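Long-range contact in cyclic nucleotide-binding protein (Ruegeria pomeroyi, PDB 3FX3), which probably acts as a DNA-binding transcription factor of the Crp type, pairing a cyclic nucleotide-binding domain with a helix-turn-helix domain: residues Val158-Leu163 with Asp224-Asp229. Residues are numbered along the deposited sequence; the frame is centred on the assembly and turned at random.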
loop_
_atom_site.group_PDB
_atom_site.type_symbol
_atom_site.label_atom_id
_atom_site.label_comp_id
_atom_site.label_asym_id
_atom_site.label_seq_id
_atom_site.Cartn_x
_atom_site.Cartn_y
_atom_site.Cartn_z
ATOM N N VAL B 158 -17.581 -0.168 6.154
ATOM C CA VAL B 158 -17.662 0.721 7.322
ATOM C C VAL B 158 -17.422 -0.076 8.605
ATOM O O VAL B 158 -16.715 0.392 9.522
ATOM C CB VAL B 158 -19.016 1.458 7.366
ATOM C CG1 VAL B 158 -19.183 2.261 8.675
ATOM C CG2 VAL B 158 -19.135 2.354 6.141
ATOM N N ALA B 159 -17.993 -1.286 8.654
ATOM C CA ALA B 159 -17.750 -2.211 9.771
ATOM C C ALA B 159 -16.245 -2.410 9.954
ATOM O O ALA B 159 -15.711 -2.336 11.048
ATOM C CB ALA B 159 -18.436 -3.563 9.502
ATOM N N GLU B 160 -15.575 -2.643 8.845
ATOM C CA GLU B 160 -14.133 -2.855 8.817
ATOM C C GLU B 160 -13.352 -1.637 9.327
ATOM O O GLU B 160 -12.366 -1.739 10.089
ATOM C CB GLU B 160 -13.759 -3.149 7.363
ATOM C CG GLU B 160 -12.522 -3.901 7.179
ATOM C CD GLU B 160 -12.615 -5.369 7.652
ATOM O OE1 GLU B 160 -13.371 -6.191 7.049
ATOM O OE2 GLU B 160 -11.871 -5.688 8.611
ATOM N N PHE B 161 -13.782 -0.467 8.873
ATOM C CA PHE B 161 -13.216 0.780 9.343
ATOM C C PHE B 161 -13.393 0.926 10.871
ATOM O O PHE B 161 -12.457 1.212 11.601
ATOM C CB PHE B 161 -13.848 1.941 8.552
ATOM C CG PHE B 161 -13.453 3.296 9.050
ATOM C CD1 PHE B 161 -12.261 3.867 8.639
ATOM C CD2 PHE B 161 -14.268 3.993 9.928
ATOM C CE1 PHE B 161 -11.873 5.116 9.104
ATOM C CE2 PHE B 161 -13.891 5.260 10.378
ATOM C CZ PHE B 161 -12.680 5.807 9.958
ATOM N N LEU B 162 -14.593 0.704 11.358
ATOM C CA LEU B 162 -14.836 0.758 12.787
ATOM C C LEU B 162 -13.978 -0.257 13.555
ATOM O O LEU B 162 -13.398 0.078 14.580
ATOM C CB LEU B 162 -16.322 0.554 13.068
ATOM C CG LEU B 162 -17.226 1.712 12.631
ATOM C CD1 LEU B 162 -18.698 1.374 12.892
ATOM C CD2 LEU B 162 -16.837 3.022 13.373
ATOM N N LEU B 163 -13.865 -1.479 13.034
ATOM C CA LEU B 163 -13.070 -2.519 13.695
ATOM C C LEU B 163 -11.604 -2.123 13.810
ATOM O O LEU B 163 -10.968 -2.353 14.837
ATOM C CB LEU B 163 -13.188 -3.842 12.944
ATOM C CG LEU B 163 -14.545 -4.549 13.138
ATOM C CD1 LEU B 163 -14.881 -5.439 11.933
ATOM C CD2 LEU B 163 -14.548 -5.343 14.442
ATOM N N ASP B 224 -18.154 -10.510 12.456
ATOM C CA ASP B 224 -18.922 -11.506 11.734
ATOM C C ASP B 224 -19.619 -10.864 10.550
ATOM O O ASP B 224 -19.559 -11.388 9.434
ATOM C CB ASP B 224 -19.955 -12.197 12.621
ATOM C CG ASP B 224 -20.449 -13.484 12.010
ATOM O OD1 ASP B 224 -19.601 -14.378 11.778
ATOM O OD2 ASP B 224 -21.657 -13.590 11.731
ATOM N N TYR B 225 -20.270 -9.730 10.804
ATOM C CA TYR B 225 -20.897 -8.956 9.742
ATOM C C TYR B 225 -19.892 -8.677 8.632
ATOM O O TYR B 225 -20.168 -8.922 7.462
ATOM C CB TYR B 225 -21.460 -7.625 10.273
ATOM C CG TYR B 225 -22.335 -6.931 9.256
ATOM C CD1 TYR B 225 -21.795 -6.114 8.274
ATOM C CD2 TYR B 225 -23.693 -7.143 9.243
ATOM C CE1 TYR B 225 -22.599 -5.501 7.318
ATOM C CE2 TYR B 225 -24.510 -6.531 8.304
ATOM C CZ TYR B 225 -23.961 -5.714 7.343
ATOM O OH TYR B 225 -24.798 -5.127 6.424
ATOM N N ALA B 226 -18.723 -8.168 9.008
ATOM C CA ALA B 226 -17.698 -7.778 8.036
ATOM C C ALA B 226 -17.224 -8.956 7.180
ATOM O O ALA B 226 -17.073 -8.822 5.960
ATOM C CB ALA B 226 -16.499 -7.145 8.747
ATOM N N GLU B 227 -16.986 -10.093 7.840
ATOM C CA GLU B 227 -16.452 -11.301 7.188
ATOM C C GLU B 227 -17.486 -12.155 6.486
ATOM O O GLU B 227 -17.108 -12.969 5.645
ATOM C CB GLU B 227 -15.711 -12.177 8.195
ATOM C CG GLU B 227 -14.336 -11.648 8.533
ATOM C CD GLU B 227 -13.732 -12.292 9.765
ATOM O OE1 GLU B 227 -14.284 -13.305 10.269
ATOM O OE2 GLU B 227 -12.693 -11.767 10.231
ATOM N N SER B 228 -18.767 -11.992 6.828
ATOM C CA SER B 228 -19.831 -12.803 6.216
ATOM C C SER B 228 -19.840 -12.640 4.696
ATOM O O SER B 228 -19.428 -11.598 4.179
ATOM C CB SER B 228 -21.209 -12.450 6.787
ATOM O OG SER B 228 -21.686 -11.219 6.271
ATOM N N ASP B 229 -20.295 -13.680 3.991
ATOM C CA ASP B 229 -20.342 -13.671 2.527
ATOM C C ASP B 229 -21.205 -12.494 2.061
ATOM O O ASP B 229 -22.411 -12.460 2.376
ATOM C CB ASP B 229 -20.913 -14.982 1.987
ATOM C CG ASP B 229 -21.113 -14.952 0.482
ATOM O OD1 ASP B 229 -20.164 -14.592 -0.239
ATOM O OD2 ASP B 229 -22.224 -15.281 0.020
#
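Ala159 and Ala226 meet methyl to methyl in a small, buried helix-to-helix contact within the Crp-like DNA-binding domain, between helix 154-165 and helix 219-227, the last helix of the chain. Their CB atoms, both pointing across the interface, lie 4.1 Å apart and their CA atoms 5.8 Å, so the two backbones come close here. The Ala226 methyl sits among three residues of the first helix. Beside Ala159, Leu163 brings CD1 to 4.0 Å from Ala226 CB one helical turn further on. From the third residue, Glu160, the carboxylate oxygen OE1 comes to 3.7 Å from Ala226 CB; a bend at chi2 (69°) sets the direction of CD, which carries the carboxylate. The polar partner of OE1 is Gln152 NE2, which also bonds to Ala226 O. Tyr225 adds a looser touch, its ring atom CD1 lying 4.4 Å from Ala159 CB. No hydrogen bond joins 158-163 directly to 224-229. Where the second helix ends, Ser228 OG donates back to Tyr225 O at 3.0 Å, and Gln156 NE2 of the first helix bonds to both Tyr225 O and Ser228 O, so Gln156 ties the C-terminal end of helix 219-227 to helix 154-165. The same pair of helices stays in touch through Leu222, which meets Ala159 and Leu162, while Val158 packs on helix 192-203 and Phe161 on helix 182-187, the two consecutive helices between strand 173-176 and strand 207-209, consistent with the helix-turn-helix of the Crp family.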